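PDB 5A7V: putative glycosidase ph117-related from Bacteroides thetaiotaomicron, which probably acts on beta-mannosidic linkages as a family GH130 enzyme, binding mannose in a pocket of its beta-rich fold. Local coordinates for residues A[223-227]-A[237-242]. Numbering follows the deposited sequence.
Sequences GKYFM and ATSEDL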
loop_
_atom_site.group_PDB
_atom_site.type_symbol
_atom_site.label_atom_id
_atom_site.label_comp_id
_atom_site.label_asym_id
_atom_site.label_seq_id
_atom_site.Cartn_x
_atom_site.Cartn_y
_atom_site.Cartn_z
ATOM N N GLY A 223 24.116 -3.302 5.720
ATOM C CA GLY A 223 24.436 -4.424 4.855
ATOM C C GLY A 223 23.276 -5.360 4.490
ATOM O O GLY A 223 23.503 -6.346 3.777
ATOM N N LYS A 224 22.073 -5.064 4.975
ATOM C CA LYS A 224 20.895 -5.904 4.703
ATOM C C LYS A 224 19.739 -5.090 4.206
ATOM O O LYS A 224 19.662 -3.886 4.416
ATOM C CB LYS A 224 20.440 -6.686 5.969
ATOM C CG LYS A 224 21.515 -7.638 6.506
ATOM C CD LYS A 224 21.057 -8.479 7.680
ATOM C CE LYS A 224 22.194 -9.361 8.172
ATOM N NZ LYS A 224 22.480 -9.150 9.602
ATOM N N TYR A 225 18.838 -5.766 3.504
ATOM C CA TYR A 225 17.574 -5.133 3.140
ATOM C C TYR A 225 16.673 -4.987 4.392
ATOM O O TYR A 225 16.835 -5.718 5.374
ATOM C CB TYR A 225 16.905 -5.935 2.028
ATOM C CG TYR A 225 17.776 -6.066 0.799
ATOM C CD1 TYR A 225 17.996 -4.952 -0.008
ATOM C CD2 TYR A 225 18.386 -7.276 0.468
ATOM C CE1 TYR A 225 18.783 -5.028 -1.131
ATOM C CE2 TYR A 225 19.188 -7.371 -0.693
ATOM C CZ TYR A 225 19.389 -6.227 -1.455
ATOM O OH TYR A 225 20.149 -6.324 -2.614
ATOM N N PHE A 226 15.693 -4.092 4.303
ATOM C CA PHE A 226 14.862 -3.737 5.441
ATOM C C PHE A 226 13.415 -3.522 4.978
ATOM O O PHE A 226 13.192 -2.941 3.917
ATOM C CB PHE A 226 15.396 -2.462 6.102
ATOM C CG PHE A 226 14.719 -2.135 7.407
ATOM C CD1 PHE A 226 13.488 -1.479 7.451
ATOM C CD2 PHE A 226 15.300 -2.514 8.605
ATOM C CE1 PHE A 226 12.872 -1.200 8.651
ATOM C CE2 PHE A 226 14.658 -2.240 9.802
ATOM C CZ PHE A 226 13.444 -1.577 9.821
ATOM N N MET A 227 12.455 -3.983 5.792
ATOM C CA MET A 227 11.044 -3.804 5.481
ATOM C C MET A 227 10.268 -3.495 6.771
ATOM O O MET A 227 10.413 -4.207 7.775
ATOM C CB MET A 227 10.500 -5.113 4.860
ATOM C CG MET A 227 9.040 -5.089 4.489
ATOM S SD MET A 227 8.477 -6.611 3.671
ATOM C CE MET A 227 8.687 -7.896 4.911
ATOM N N ALA A 237 11.433 -6.172 9.587
ATOM C CA ALA A 237 12.157 -7.389 9.206
ATOM C C ALA A 237 13.355 -7.003 8.348
ATOM O O ALA A 237 13.396 -5.940 7.725
ATOM C CB ALA A 237 11.235 -8.314 8.412
ATOM N N THR A 238 14.337 -7.914 8.351
ATOM C CA THR A 238 15.513 -7.786 7.481
ATOM C C THR A 238 15.620 -8.975 6.516
ATOM O O THR A 238 15.013 -10.015 6.731
ATOM C CB THR A 238 16.827 -7.668 8.294
ATOM O OG1 THR A 238 17.032 -8.860 9.032
ATOM C CG2 THR A 238 16.799 -6.477 9.208
ATOM N N SER A 239 16.428 -8.797 5.482
ATOM C CA SER A 239 16.659 -9.877 4.537
ATOM C C SER A 239 18.012 -9.690 3.882
ATOM O O SER A 239 18.457 -8.586 3.673
ATOM C CB SER A 239 15.572 -9.906 3.464
ATOM O OG SER A 239 15.779 -10.966 2.520
ATOM N N GLU A 240 18.614 -10.822 3.502
ATOM C CA GLU A 240 19.808 -10.808 2.648
ATOM C C GLU A 240 19.495 -11.101 1.184
ATOM O O GLU A 240 20.347 -10.889 0.329
ATOM C CB GLU A 240 20.866 -11.778 3.194
ATOM C CG GLU A 240 21.308 -11.421 4.612
ATOM C CD GLU A 240 22.163 -12.472 5.306
ATOM O OE1 GLU A 240 22.489 -13.498 4.719
ATOM O OE2 GLU A 240 22.511 -12.281 6.476
ATOM N N ASP A 241 18.318 -11.632 0.884
ATOM C CA ASP A 241 18.009 -12.109 -0.460
ATOM C C ASP A 241 16.710 -11.582 -1.044
ATOM O O ASP A 241 16.352 -11.999 -2.148
ATOM C CB ASP A 241 18.049 -13.650 -0.482
ATOM C CG ASP A 241 16.984 -14.312 0.416
ATOM O OD1 ASP A 241 16.044 -13.586 0.846
ATOM O OD2 ASP A 241 17.050 -15.556 0.658
ATOM N N LEU A 242 16.026 -10.672 -0.332
ATOM C CA LEU A 242 14.775 -10.025 -0.745
ATOM C C LEU A 242 13.539 -10.909 -0.727
ATOM O O LEU A 242 12.423 -10.379 -0.837
ATOM C CB LEU A 242 14.880 -9.299 -2.099
ATOM C CG LEU A 242 15.841 -8.110 -2.058
ATOM C CD1 LEU A 242 16.302 -7.766 -3.451
ATOM C CD2 LEU A 242 15.170 -6.895 -1.397
#
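Tyr225 and Met227 pair with Ser239 and Ala237 in the antiparallel beta hairpin of strands 225-229 and 235-239, in one of the blade sheets of the five-bladed beta-propeller characteristic of GH130 enzymes. Each of these two hydrogen-bonded pairs is closed by two backbone bonds, such as Tyr225 N to Ser239 O at 2.9 Å and Met227 N to Ala237 O at 2.9 Å. Between them lies the non-hydrogen-bonded pair Phe226 and Thr238, whose side chains share one sheet face, with Ala237 O over the Phe226 ring. Tyr225, Met227, Ser239 and Ala237 occupy the other, where the small Ala237 suits a place beside the long Met227, CE to CB 4.4 Å.

Beyond the paired strands, the 237-242 chain turns so that Leu242 comes over a face of the Tyr225 ring. Its CD2 methyl sits 3.6 Å from the ring centroid, 17° off the normal, a CH-pi contact; Glu240 O meets the edge of the same ring in its plane. A chi1 of -58° sets this ring beside its own backbone N, next to the Ser239 carbonyl, where Leu242 can cover it. A branched aliphatic residue suits the place: CD2 covers the face, while CG and the other methyl lie along the CE2-CZ side.

Ser239 shapes the turn itself: its OG accepts from Asp241 N at 3.1 Å, forming an ST turn, and more weakly from Leu242 N, while donating to the carbonyl O of Asn244. Serine suits this buried place because one short hydroxyl does both. At the exposed margin Lys224 and Glu240 run side by side, but NZ stays 4.4 Å from OE2, short of a salt bridge.

On either side the hairpin continues into the sheet, Phe226 bonding through its backbone to Leu208 of strand 205-212 and Thr238 to Thr246 of strand 246-247, while Met227 and Leu242 pack against strand 157-164 of a neighbouring four-stranded sheet.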